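Local atomic coordinates of PHB depolymerase (PDB entry 2D81), a protein that hydrolyses the ester bonds of poly(3-hydroxybutyrate), a bacterial storage polyester, with a circularly permuted alpha/beta hydrolase fold. Residues V8-V13 with Q312-F317; W171-L176 with V220-V225; L231-S236 with A263-T268; Y209-C214 with W250-N255; V42-P47 with Y94-S99. All coordinates share one frame; numbering follows the deposited sequence.

Contacts 2 and 5 lie in the buried interior, and both reach the central eight-stranded sheet. Contact 5 joins two neighbouring parallel strands by backbone bonds and an aromatic cluster. Contact 2 sets a helix end over the strand 221-227 with few atoms touching. Contact 4 is also buried but largely polar, with a carboxylate, a serine-asparagine bond and two waters. It shares the Cys214-Cys221 disulfide with contact 2. Contact 1, near the two chain ends, is apolar and partly buried. It meets contact 2 where Ser12 O bonds Tyr173 OH. Contact 3 lies apart from the others, between a helix start and a loop, and is bridged by one water.

Contact 1: residues V8-V13 with Q312-F317; sequences VNPNSV and QIVSGF
The last turn of the C-terminal helix 301-314 and the tail after it pack here on the short strand 8-9 and the turn that follows. Phe317 carries the outer half. Its CG is anti to the backbone N (chi1 -179°), and from there the ring lies over Asn9 CA and Pro10 CD. Both make CH-pi contacts with one face, at 3.9 Å and 4.0 Å from the ring centroid. The Asn9 amide lies alongside the ring, its plane 33° from the ring plane, with ND2 3.3 Å from Phe317 CZ. Val314 fills the inner half. Its CG1 sits 3.9 Å from Val8 CG1 and touches Val13 CG2 as well, while its CB faces Pro10 CG. Val8 CG2 meets Ile313 CG2 at 3.9 Å, and strand 221-227 continues this apolar layer through Leu223. The type I turn from Asn9 to Ser12 is held from within. Asn9 O accepts from Ser12 N and from Ser12 OG, the latter at 2.6 Å on a lone pair. The tail is thus held on the strand by shape and apolar contact, against a turn stabilised by its own bonds.

Contact 2: residues W171-L176 with V220-V225; sequences WIYGSL and VCSLHV
Tyr173, in the last turn of helix 164-173, meets the strand 221-227 through its ring and its hydroxyl. The apolar part is small. CG of Tyr173 is anti to its carbonyl carbon (chi1 -70°), on the strand side of the helix, and the ring reaches Ser222 from there. Tyr173 CE2 lies 3.9 Å from Ser222 CB and close to Ser222 OG. Ile172 adds the tip of its side chain: CD1 comes 3.9 Å from CE1 of His224, and the two side chains cross at about a right angle.

The polar part is at the tyrosine hydroxyl. Leu223 O is 3.0 Å from Tyr173 OH, near the plane of the ring, but the angle is poor for a hydrogen bond. The hydroxyl is instead bonded to Ser14 OG and to Ser12 O. His224 is held at both nitrogens: ND1 bonds Ser14 OG and NE2 bonds Ser16 OG. Ser14 therefore links the tyrosine and the histidine. A phenylalanine in place of Tyr173 would probably leave Ser12 O without this hydroxyl partner and Ser14 with one bond fewer to fix its position.

Gly174 ends the helix with a positive phi of 84°, where a side chain would be jammed against the preceding carbonyl. The helix lies over one face of the central sheet. Tyr173 and Ser222 also touch Met256 of the adjacent strand 256-260, His224 touches Leu169 one turn back in the helix, and Leu223 points to the other face, against helix 301-314.

Contact 3: residues L231-S236 with A263-T268; sequences LQSYSS and AIPDYT
Ser235 and Ser233, at the start of helix 234-237, meet the loop 263-265 mainly by packing and through one water. Both serines pack. Ser235 CB is 3.5 Å from CD1 of Ile264, tighter than usual for two carbons. The hydroxyl of Ser235 is anti to its backbone N (chi1 179°), and OG lies 3.6 Å from Pro265 CD. Isoleucine tip and Pro265 CD thus both touch this one small side chain. Deeper in, Ser233 CB rests 3.2 Å from Ala263 O, and Ser233 OG approaches Pro265 CD. The bound trimer is about 10 Å from the side chain of Pro265.

The polar link is a bridging water. It donates to Ala263 O at 2.7 Å and accepts from Ser235 N at 2.9 Å. A weak bond from Ser233 OG is its third. The water thus joins a backbone N-H of the first helical turn to a loop carbonyl.

Within the second segment, Asp266 makes an Asx turn. Its OD1 accepts from Thr268 N at 3.1 Å, from above the carboxylate plane, and from Thr268 OG1 at 2.6 Å on the syn side. OD2 of Asp266 is bonded by His270 and Tyr291.

Ser233 occupies the N-cap position of the helix, and the next N-H, that of Tyr234, is taken by Gln262 OE1. The site is a helix N-terminus, on the chain that follows strand 221-227, met by the loop that leaves the adjacent strand 256-260 of the alpha/beta hydrolase fold.

Contact 4: residues Y209-C214 with W250-N255; sequences YVPQSC and WADTNN
The backbones come closest at Pro211 and Asp252, with CA atoms 4.9 Å apart, where the end of strand 205-210, in the central beta sheet of the alpha/beta hydrolase fold, passes the type I turn Ala251-Asn254 that follows helix 247-251. Tyr209 and Asp252 make the inner polar pair. The tyrosine hydroxyl donates to Asp252 OD2 over a very short 2.5 Å. The oxygen lies at the edge of the tyrosine ring, in its plane, with the carboxylate turned 56° from the ring. Gly186 N also bonds the hydroxyl. Ser185 also bonds OD2, and Asn180 bonds OD1, so both carboxylate oxygens have partners. This would probably favour the charged form of the aspartate.

Beside this pair the packing is mostly apolar. Ala251 CB lies near the plane of the Tyr209 ring at its edge, 4.2 Å from CD2, and meets Pro211 CG at 4.4 Å. Pro211 CG also rests against the carbonyl oxygen of Ala251.

The outer polar group is Ser213 with Asn255. Ser213 OG donates to Asn255 OD1 on a lone pair, 2.8 Å away. One water donates to Ser213 OG and to Asp252 O, and accepts from Asn255 N. A leucine in place of Asn255 would probably leave the Ser213 hydroxyl without its acceptor, held by the water alone among the contacts described here. A second water accepts from Ser213 N and gives a weak bond to Asp252 O. Cys214, the next residue, is tied by its disulfide to Cys221, and its SG lies 3.5 Å from Asn255 C.

Contact 5: residues V42-P47 with Y94-S99; sequences VFAGGP and YMWTGS
Phe43 meets both Tyr94 and Trp96 in a buried aromatic cluster on one face of the central sheet. Phe43 CE2 comes 3.6 Å from Tyr94 CE2, at the edge of the tyrosine ring and near its plane. The two rings are oblique, their planes 56° apart. The next atom of the same ring edge, CD2 of Phe43, lies 3.7 Å from Trp96 CB. Trp96 CE3 comes up to the edge of the phenylalanine ring in its plane. The side chains of Phe43 and Trp96 cross at about a right angle. Ala44 CB touches the far part of the indole at CZ3. Val42 and Met95 point to the opposite face, where both meet Met109 of helix 106-116.

Outward from the rings, the backbones pair as parallel strands. Val42 N donates to Tyr94 O at 2.9 Å. Trp96 N donates to Val42 O at 3.0 Å. Ala44 N then gives the last of these bonds to Trp96 O, also 2.9 Å. Met95 CA adds a CA-H...O contact to Val42 O. The polar ends of the rings have outside partners: Tyr94 OH bonds Tyr162 OH, and Trp96 NE1 bonds Thr130 OG1.

Just after the strand, Ala44 touches His135, a residue of the trimer pocket, and its side chain is about 8 Å from the bound trimer. Strand 39-43 lies between strands 13-18 and 92-98, and strand 125-130 flanks strand 92-98 on its outer side. Helix 164-173 packs on Phe43 and Tyr94 through Ala167, Ala168 and Trp171.

Contact 1: residues V8-V13 with Q312-F317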
# COMPACT_ATOMS: atom_id res chain seq x y z
N VAL A 8 7.82 9.25 16.18
CA VAL A 8 8.09 8.15 15.27
C VAL A 8 9.45 8.35 14.62
O VAL A 8 9.74 9.42 14.09
CB VAL A 8 7.01 8.07 14.17
CG1 VAL A 8 7.38 7.00 13.15
CG2 VAL A 8 5.65 7.77 14.79
N ASN A 9 10.28 7.32 14.67
CA ASN A 9 11.59 7.40 14.04
C ASN A 9 11.42 7.40 12.52
O ASN A 9 10.79 6.51 11.96
CB ASN A 9 12.47 6.22 14.45
CG ASN A 9 13.94 6.48 14.18
OD1 ASN A 9 14.31 7.02 13.14
ND2 ASN A 9 14.79 6.10 15.13
N PRO A 10 11.98 8.42 11.84
CA PRO A 10 11.87 8.50 10.38
C PRO A 10 12.48 7.30 9.66
O PRO A 10 12.19 7.05 8.50
CB PRO A 10 12.60 9.80 10.05
CG PRO A 10 12.39 10.63 11.28
CD PRO A 10 12.62 9.62 12.38
N ASN A 11 13.34 6.56 10.37
CA ASN A 11 14.01 5.41 9.77
C ASN A 11 13.22 4.12 9.95
O ASN A 11 13.75 3.03 9.73
CB ASN A 11 15.41 5.23 10.36
CG ASN A 11 15.38 4.84 11.83
OD1 ASN A 11 14.47 4.14 12.28
ND2 ASN A 11 16.38 5.29 12.58
N SER A 12 11.96 4.24 10.37
CA SER A 12 11.15 3.06 10.67
C SER A 12 9.88 3.02 9.84
O SER A 12 8.90 2.35 10.22
CB SER A 12 10.79 3.05 12.16
OG SER A 12 9.91 4.11 12.46
N VAL A 13 9.88 3.72 8.72
CA VAL A 13 8.68 3.89 7.91
C VAL A 13 8.60 2.86 6.78
O VAL A 13 9.60 2.54 6.13
CB VAL A 13 8.61 5.31 7.30
CG1 VAL A 13 7.36 5.47 6.46
CG2 VAL A 13 8.63 6.35 8.42
N GLN A 312 4.66 14.61 8.35
CA GLN A 312 4.04 15.25 9.50
C GLN A 312 4.10 14.33 10.72
O GLN A 312 4.49 14.76 11.81
CB GLN A 312 2.59 15.61 9.19
CG GLN A 312 1.76 16.11 10.38
CD GLN A 312 2.38 17.31 11.08
OE1 GLN A 312 3.24 17.99 10.53
NE2 GLN A 312 1.92 17.58 12.30
N ILE A 313 3.73 13.07 10.53
CA ILE A 313 3.71 12.12 11.63
C ILE A 313 5.10 11.91 12.24
O ILE A 313 5.23 11.82 13.46
CB ILE A 313 3.15 10.76 11.18
CG1 ILE A 313 1.65 10.91 10.87
CG2 ILE A 313 3.38 9.70 12.25
CD1 ILE A 313 1.03 9.71 10.18
N VAL A 314 6.13 11.84 11.41
CA VAL A 314 7.47 11.56 11.93
C VAL A 314 8.17 12.82 12.43
O VAL A 314 9.25 12.75 13.01
CB VAL A 314 8.37 10.89 10.86
CG1 VAL A 314 7.71 9.63 10.34
CG2 VAL A 314 8.66 11.87 9.73
N SER A 315 7.54 13.98 12.21
CA SER A 315 8.15 15.25 12.60
C SER A 315 8.19 15.42 14.11
O SER A 315 8.80 16.36 14.63
CB SER A 315 7.38 16.42 11.98
OG SER A 315 6.12 16.60 12.62
N GLY A 316 7.55 14.50 14.83
CA GLY A 316 7.56 14.56 16.28
C GLY A 316 8.63 13.70 16.91
O GLY A 316 8.68 13.57 18.14
N PHE A 317 9.49 13.10 16.09
CA PHE A 317 10.55 12.24 16.61
C PHE A 317 11.40 13.01 17.61
O PHE A 317 11.84 14.12 17.34
CB PHE A 317 11.43 11.73 15.46
CG PHE A 317 12.53 10.80 15.90
CD1 PHE A 317 12.25 9.69 16.68
CD2 PHE A 317 13.85 11.04 15.51
CE1 PHE A 317 13.27 8.82 17.08
CE2 PHE A 317 14.87 10.17 15.90
CZ PHE A 317 14.58 9.06 16.68

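Contact 2: residues W171-L176 with V220-V225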
# COMPACT_ATOMS: atom_id res chain seq x y z
N TRP A 171 7.64 -9.51 8.11
CA TRP A 171 8.71 -9.56 7.13
C TRP A 171 9.45 -8.23 7.07
O TRP A 171 10.68 -8.19 7.03
CB TRP A 171 8.20 -9.90 5.73
CG TRP A 171 9.34 -10.08 4.78
CD1 TRP A 171 9.77 -9.20 3.83
CD2 TRP A 171 10.27 -11.16 4.78
NE1 TRP A 171 10.91 -9.67 3.23
CE2 TRP A 171 11.24 -10.87 3.80
CE3 TRP A 171 10.38 -12.35 5.51
CZ2 TRP A 171 12.32 -11.73 3.53
CZ3 TRP A 171 11.44 -13.20 5.25
CH2 TRP A 171 12.40 -12.89 4.27
N ILE A 172 8.69 -7.14 7.07
CA ILE A 172 9.28 -5.81 6.95
C ILE A 172 10.09 -5.43 8.19
O ILE A 172 11.20 -4.91 8.07
CB ILE A 172 8.19 -4.76 6.69
CG1 ILE A 172 7.54 -5.02 5.32
CG2 ILE A 172 8.78 -3.35 6.74
CD1 ILE A 172 6.35 -4.14 5.01
N TYR A 173 9.54 -5.70 9.37
CA TYR A 173 10.18 -5.27 10.61
C TYR A 173 10.98 -6.34 11.33
O TYR A 173 11.68 -6.05 12.30
CB TYR A 173 9.13 -4.68 11.57
CG TYR A 173 8.58 -3.36 11.09
CD1 TYR A 173 7.44 -3.30 10.29
CD2 TYR A 173 9.24 -2.17 11.39
CE1 TYR A 173 6.97 -2.08 9.80
CE2 TYR A 173 8.79 -0.95 10.90
CZ TYR A 173 7.65 -0.92 10.11
OH TYR A 173 7.22 0.28 9.61
N GLY A 174 10.88 -7.58 10.85
CA GLY A 174 11.58 -8.67 11.50
C GLY A 174 10.77 -9.21 12.66
O GLY A 174 9.57 -9.45 12.52
N SER A 175 11.41 -9.42 13.80
CA SER A 175 10.70 -9.87 14.98
C SER A 175 9.60 -8.86 15.30
O SER A 175 9.77 -7.66 15.10
CB SER A 175 11.66 -10.00 16.17
OG SER A 175 12.40 -8.81 16.36
N LEU A 176 8.46 -9.37 15.75
CA LEU A 176 7.41 -8.56 16.35
C LEU A 176 6.84 -9.32 17.53
O LEU A 176 6.87 -10.55 17.55
CB LEU A 176 6.30 -8.27 15.34
CG LEU A 176 6.65 -7.33 14.18
CD1 LEU A 176 5.43 -7.14 13.28
CD2 LEU A 176 7.11 -5.99 14.74
N VAL A 220 9.24 5.72 21.49
CA VAL A 220 9.46 5.84 20.06
C VAL A 220 8.68 4.77 19.32
O VAL A 220 8.77 3.58 19.65
CB VAL A 220 10.95 5.73 19.70
CG1 VAL A 220 11.13 5.79 18.19
CG2 VAL A 220 11.72 6.86 20.36
N CYS A 221 7.92 5.19 18.31
CA CYS A 221 7.08 4.28 17.55
C CYS A 221 7.51 4.20 16.09
O CYS A 221 8.25 5.05 15.61
CB CYS A 221 5.61 4.73 17.67
SG CYS A 221 4.94 4.33 19.32
N SER A 222 7.06 3.15 15.41
CA SER A 222 7.25 3.03 13.97
C SER A 222 5.98 3.42 13.24
O SER A 222 4.96 3.69 13.87
CB SER A 222 7.63 1.59 13.60
OG SER A 222 6.65 0.68 14.05
N LEU A 223 6.04 3.44 11.91
CA LEU A 223 4.89 3.83 11.10
C LEU A 223 4.77 2.95 9.86
O LEU A 223 5.70 2.86 9.06
CB LEU A 223 5.02 5.30 10.67
CG LEU A 223 3.98 5.82 9.68
CD1 LEU A 223 2.59 5.83 10.30
CD2 LEU A 223 4.37 7.23 9.24
N HIS A 224 3.61 2.32 9.71
CA HIS A 224 3.29 1.59 8.48
C HIS A 224 2.08 2.24 7.83
O HIS A 224 1.07 2.49 8.48
CB HIS A 224 2.97 0.13 8.80
CG HIS A 224 2.76 -0.72 7.59
ND1 HIS A 224 3.80 -1.13 6.77
CD2 HIS A 224 1.63 -1.24 7.04
CE1 HIS A 224 3.32 -1.85 5.78
NE2 HIS A 224 2.01 -1.93 5.91
N VAL A 225 2.20 2.52 6.53
CA VAL A 225 1.10 3.06 5.75
C VAL A 225 0.42 1.90 5.03
O VAL A 225 1.07 1.17 4.28
CB VAL A 225 1.61 4.08 4.71
CG1 VAL A 225 0.44 4.68 3.93
CG2 VAL A 225 2.40 5.18 5.42

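Contact 3: residues L231-S236 with A263-T268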
# COMPACT_ATOMS: atom_id res chain seq x y z
N LEU A 231 -12.74 0.16 -4.54
CA LEU A 231 -13.98 -0.23 -3.87
C LEU A 231 -13.78 -0.53 -2.39
O LEU A 231 -14.63 -1.16 -1.75
CB LEU A 231 -14.61 -1.44 -4.57
CG LEU A 231 -15.10 -1.20 -6.00
CD1 LEU A 231 -15.63 -2.50 -6.59
CD2 LEU A 231 -16.19 -0.14 -6.00
N GLN A 232 -12.65 -0.08 -1.84
CA GLN A 232 -12.38 -0.27 -0.42
C GLN A 232 -12.13 1.03 0.35
O GLN A 232 -11.72 1.00 1.51
CB GLN A 232 -11.18 -1.20 -0.23
CG GLN A 232 -11.44 -2.65 -0.62
CD GLN A 232 -10.29 -3.57 -0.25
OE1 GLN A 232 -10.50 -4.68 0.24
NE2 GLN A 232 -9.07 -3.11 -0.49
N SER A 233 -12.38 2.18 -0.28
CA SER A 233 -12.25 3.44 0.43
C SER A 233 -13.34 3.53 1.49
O SER A 233 -14.33 2.79 1.43
CB SER A 233 -12.37 4.63 -0.52
OG SER A 233 -13.69 4.76 -1.02
N TYR A 234 -13.17 4.42 2.45
CA TYR A 234 -14.15 4.62 3.51
C TYR A 234 -15.51 4.94 2.90
O TYR A 234 -16.55 4.53 3.42
CB TYR A 234 -13.72 5.76 4.43
CG TYR A 234 -14.54 5.86 5.69
CD1 TYR A 234 -14.22 5.10 6.81
CD2 TYR A 234 -15.66 6.69 5.75
CE1 TYR A 234 -14.98 5.17 7.97
CE2 TYR A 234 -16.43 6.77 6.91
CZ TYR A 234 -16.09 6.00 8.01
OH TYR A 234 -16.85 6.08 9.16
N SER A 235 -15.49 5.68 1.80
CA SER A 235 -16.71 6.02 1.07
C SER A 235 -17.48 4.76 0.66
O SER A 235 -18.72 4.77 0.61
CB SER A 235 -16.35 6.83 -0.18
OG SER A 235 -17.51 7.15 -0.94
N SER A 236 -16.75 3.69 0.37
CA SER A 236 -17.37 2.48 -0.16
C SER A 236 -17.77 1.48 0.92
O SER A 236 -18.88 0.94 0.89
CB SER A 236 -16.41 1.79 -1.14
OG SER A 236 -16.18 2.59 -2.29
N ALA A 263 -8.78 7.10 -0.57
CA ALA A 263 -9.18 7.59 -1.88
C ALA A 263 -10.68 7.85 -1.87
O ALA A 263 -11.33 7.69 -0.84
CB ALA A 263 -8.83 6.56 -2.96
N ILE A 264 -11.23 8.25 -3.01
CA ILE A 264 -12.65 8.56 -3.11
C ILE A 264 -13.11 8.34 -4.55
O ILE A 264 -12.36 8.56 -5.50
CB ILE A 264 -12.91 10.05 -2.72
CG1 ILE A 264 -14.41 10.36 -2.73
CG2 ILE A 264 -12.20 10.98 -3.69
CD1 ILE A 264 -15.18 9.76 -1.58
N PRO A 265 -14.35 7.85 -4.74
CA PRO A 265 -14.80 7.64 -6.12
C PRO A 265 -14.75 8.96 -6.89
O PRO A 265 -15.05 10.03 -6.35
CB PRO A 265 -16.22 7.13 -5.93
CG PRO A 265 -16.11 6.33 -4.67
CD PRO A 265 -15.29 7.24 -3.78
N ASP A 266 -14.34 8.88 -8.15
CA ASP A 266 -14.24 10.04 -9.03
C ASP A 266 -14.81 9.65 -10.40
O ASP A 266 -14.18 8.91 -11.15
CB ASP A 266 -12.78 10.49 -9.16
CG ASP A 266 -12.56 11.52 -10.26
OD1 ASP A 266 -13.54 12.16 -10.70
OD2 ASP A 266 -11.40 11.70 -10.67
N TYR A 267 -16.00 10.14 -10.70
CA TYR A 267 -16.72 9.68 -11.88
C TYR A 267 -16.32 10.43 -13.15
O TYR A 267 -16.77 10.09 -14.25
CB TYR A 267 -18.23 9.81 -11.66
CG TYR A 267 -18.71 9.13 -10.40
CD1 TYR A 267 -19.17 9.87 -9.31
CD2 TYR A 267 -18.67 7.74 -10.29
CE1 TYR A 267 -19.57 9.24 -8.14
CE2 TYR A 267 -19.07 7.10 -9.12
CZ TYR A 267 -19.52 7.86 -8.05
OH TYR A 267 -19.91 7.23 -6.89
N THR A 268 -15.47 11.44 -12.99
CA THR A 268 -15.05 12.24 -14.14
C THR A 268 -14.02 11.51 -15.00
O THR A 268 -13.33 10.61 -14.52
CB THR A 268 -14.45 13.60 -13.69
OG1 THR A 268 -13.24 13.39 -12.97
CG2 THR A 268 -15.44 14.34 -12.80
O HOH W 1 -13.31 7.44 1.05

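Contact 4: residues Y209-C214 with W250-N255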
# COMPACT_ATOMS: atom_id res chain seq x y z
N TYR A 209 -4.47 4.41 12.98
CA TYR A 209 -4.59 3.70 14.25
C TYR A 209 -3.39 4.00 15.12
O TYR A 209 -2.24 3.80 14.71
CB TYR A 209 -4.69 2.19 14.04
CG TYR A 209 -4.78 1.47 15.36
CD1 TYR A 209 -5.90 1.61 16.18
CD2 TYR A 209 -3.70 0.72 15.84
CE1 TYR A 209 -5.94 1.05 17.45
CE2 TYR A 209 -3.74 0.15 17.11
CZ TYR A 209 -4.86 0.32 17.91
OH TYR A 209 -4.90 -0.22 19.17
N VAL A 210 -3.65 4.47 16.34
CA VAL A 210 -2.58 4.83 17.27
C VAL A 210 -2.69 4.01 18.55
O VAL A 210 -3.61 4.21 19.35
CB VAL A 210 -2.64 6.33 17.64
CG1 VAL A 210 -1.53 6.67 18.64
CG2 VAL A 210 -2.50 7.19 16.39
N PRO A 211 -1.76 3.07 18.76
CA PRO A 211 -1.77 2.23 19.97
C PRO A 211 -1.62 3.13 21.20
O PRO A 211 -1.09 4.24 21.09
CB PRO A 211 -0.56 1.32 19.78
CG PRO A 211 -0.44 1.22 18.29
CD PRO A 211 -0.68 2.64 17.85
N GLN A 212 -2.06 2.65 22.36
CA GLN A 212 -1.92 3.43 23.59
C GLN A 212 -0.47 3.87 23.80
O GLN A 212 -0.21 4.99 24.23
CB GLN A 212 -2.40 2.62 24.79
CG GLN A 212 -2.26 3.34 26.12
CD GLN A 212 -2.99 4.67 26.14
OE1 GLN A 212 -4.21 4.72 25.95
NE2 GLN A 212 -2.26 5.75 26.39
N SER A 213 0.47 2.97 23.50
CA SER A 213 1.88 3.23 23.77
C SER A 213 2.43 4.39 22.94
O SER A 213 3.40 5.02 23.34
CB SER A 213 2.71 1.97 23.51
OG SER A 213 2.59 1.57 22.15
N CYS A 214 1.81 4.66 21.79
CA CYS A 214 2.30 5.72 20.90
C CYS A 214 1.64 7.07 21.17
O CYS A 214 2.04 8.08 20.60
CB CYS A 214 2.10 5.32 19.43
SG CYS A 214 3.00 3.79 19.01
N TRP A 250 -1.47 -6.26 15.15
CA TRP A 250 -0.02 -6.33 15.28
C TRP A 250 0.58 -5.01 15.75
O TRP A 250 1.49 -4.99 16.58
CB TRP A 250 0.60 -6.74 13.94
CG TRP A 250 0.36 -8.18 13.61
CD1 TRP A 250 -0.65 -8.70 12.85
CD2 TRP A 250 1.11 -9.30 14.09
NE1 TRP A 250 -0.58 -10.07 12.83
CE2 TRP A 250 0.50 -10.47 13.58
CE3 TRP A 250 2.25 -9.43 14.90
CZ2 TRP A 250 0.98 -11.75 13.86
CZ3 TRP A 250 2.73 -10.71 15.18
CH2 TRP A 250 2.09 -11.85 14.66
N ALA A 251 0.07 -3.90 15.21
CA ALA A 251 0.55 -2.58 15.60
C ALA A 251 0.41 -2.39 17.11
O ALA A 251 1.27 -1.79 17.76
CB ALA A 251 -0.23 -1.50 14.86
N ASP A 252 -0.69 -2.90 17.66
CA ASP A 252 -1.08 -2.56 19.03
C ASP A 252 -0.05 -3.00 20.06
O ASP A 252 0.07 -2.39 21.13
CB ASP A 252 -2.43 -3.18 19.38
CG ASP A 252 -3.11 -2.49 20.54
OD1 ASP A 252 -3.61 -3.18 21.45
OD2 ASP A 252 -3.14 -1.25 20.54
N THR A 253 0.68 -4.06 19.75
CA THR A 253 1.63 -4.62 20.70
C THR A 253 3.08 -4.35 20.29
O THR A 253 4.01 -4.90 20.88
CB THR A 253 1.44 -6.14 20.86
OG1 THR A 253 1.55 -6.77 19.57
CG2 THR A 253 0.07 -6.44 21.45
N ASN A 254 3.27 -3.49 19.29
CA ASN A 254 4.60 -3.27 18.73
C ASN A 254 4.92 -1.80 18.47
O ASN A 254 5.71 -1.48 17.58
CB ASN A 254 4.74 -4.07 17.42
CG ASN A 254 4.90 -5.55 17.67
OD1 ASN A 254 5.96 -6.01 18.10
ND2 ASN A 254 3.84 -6.32 17.43
N ASN A 255 4.34 -0.92 19.28
CA ASN A 255 4.65 0.50 19.22
C ASN A 255 4.62 0.99 17.78
O ASN A 255 5.54 1.68 17.33
CB ASN A 255 6.02 0.77 19.82
CG ASN A 255 6.12 0.35 21.27
OD1 ASN A 255 5.27 0.69 22.09
ND2 ASN A 255 7.17 -0.39 21.60
O HOH W 2 -0.27 0.07 23.46
O HOH W 3 2.28 -0.96 21.34

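Contact 5: residues V42-P47 with Y94-S99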
# COMPACT_ATOMS: atom_id res chain seq x y z
N VAL A 42 3.38 -5.70 -1.04
CA VAL A 42 2.39 -5.60 -2.11
C VAL A 42 1.50 -6.84 -2.13
O VAL A 42 2.00 -7.96 -2.31
CB VAL A 42 3.08 -5.46 -3.49
CG1 VAL A 42 2.02 -5.36 -4.60
CG2 VAL A 42 3.97 -4.23 -3.50
N PHE A 43 0.20 -6.65 -1.93
CA PHE A 43 -0.78 -7.73 -2.05
C PHE A 43 -1.51 -7.60 -3.39
O PHE A 43 -2.29 -6.67 -3.58
CB PHE A 43 -1.82 -7.67 -0.93
CG PHE A 43 -1.25 -7.83 0.46
CD1 PHE A 43 -0.76 -6.73 1.17
CD2 PHE A 43 -1.24 -9.08 1.08
CE1 PHE A 43 -0.28 -6.87 2.47
CE2 PHE A 43 -0.76 -9.23 2.38
CZ PHE A 43 -0.28 -8.12 3.07
N ALA A 44 -1.26 -8.55 -4.29
CA ALA A 44 -2.00 -8.63 -5.54
C ALA A 44 -1.95 -7.31 -6.30
O ALA A 44 -2.98 -6.81 -6.76
CB ALA A 44 -3.45 -9.03 -5.26
N GLY A 45 -0.75 -6.76 -6.42
CA GLY A 45 -0.53 -5.60 -7.27
C GLY A 45 0.34 -5.98 -8.46
O GLY A 45 0.26 -7.11 -8.95
N GLY A 46 1.17 -5.06 -8.94
CA GLY A 46 1.97 -5.34 -10.11
C GLY A 46 3.18 -4.44 -10.27
O GLY A 46 3.46 -3.60 -9.42
N PRO A 47 3.92 -4.59 -11.39
CA PRO A 47 5.12 -3.82 -11.70
C PRO A 47 5.02 -2.30 -11.52
O PRO A 47 4.02 -1.68 -11.90
CB PRO A 47 5.41 -4.21 -13.15
CG PRO A 47 4.93 -5.62 -13.21
CD PRO A 47 3.61 -5.52 -12.49
N TYR A 94 8.00 -7.50 0.77
CA TYR A 94 7.05 -8.59 0.91
C TYR A 94 6.06 -8.56 -0.25
O TYR A 94 5.55 -7.50 -0.60
CB TYR A 94 6.28 -8.44 2.23
CG TYR A 94 5.13 -9.42 2.38
CD1 TYR A 94 5.34 -10.70 2.87
CD2 TYR A 94 3.84 -9.06 1.99
CE1 TYR A 94 4.29 -11.61 2.98
CE2 TYR A 94 2.79 -9.95 2.09
CZ TYR A 94 3.02 -11.23 2.58
OH TYR A 94 1.97 -12.12 2.67
N MET A 95 5.81 -9.72 -0.84
CA MET A 95 4.87 -9.82 -1.96
C MET A 95 3.95 -11.02 -1.77
O MET A 95 4.38 -12.08 -1.34
CB MET A 95 5.63 -9.95 -3.28
CG MET A 95 6.33 -8.66 -3.70
SD MET A 95 7.36 -8.88 -5.15
CE MET A 95 8.86 -9.48 -4.38
N TRP A 96 2.67 -10.84 -2.10
CA TRP A 96 1.67 -11.89 -1.93
C TRP A 96 0.71 -11.94 -3.10
O TRP A 96 0.32 -10.90 -3.64
CB TRP A 96 0.86 -11.66 -0.65
CG TRP A 96 -0.24 -12.67 -0.45
CD1 TRP A 96 -0.13 -13.90 0.15
CD2 TRP A 96 -1.61 -12.56 -0.87
NE1 TRP A 96 -1.33 -14.55 0.12
CE2 TRP A 96 -2.26 -13.76 -0.50
CE3 TRP A 96 -2.35 -11.56 -1.53
CZ2 TRP A 96 -3.62 -13.99 -0.76
CZ3 TRP A 96 -3.70 -11.80 -1.79
CH2 TRP A 96 -4.32 -13.00 -1.41
N THR A 97 0.33 -13.15 -3.49
CA THR A 97 -0.75 -13.32 -4.44
C THR A 97 -1.57 -14.55 -4.06
O THR A 97 -1.05 -15.51 -3.48
CB THR A 97 -0.23 -13.49 -5.87
OG1 THR A 97 -1.33 -13.62 -6.78
CG2 THR A 97 0.66 -14.73 -5.97
N GLY A 98 -2.86 -14.51 -4.36
CA GLY A 98 -3.66 -15.72 -4.31
C GLY A 98 -3.46 -16.46 -5.62
O GLY A 98 -3.32 -15.84 -6.67
N SER A 99 -3.44 -17.79 -5.57
CA SER A 99 -3.17 -18.57 -6.78
C SER A 99 -4.37 -18.53 -7.73
O SER A 99 -4.22 -18.78 -8.92
CB SER A 99 -2.83 -20.02 -6.42
OG SER A 99 -3.97 -20.73 -5.96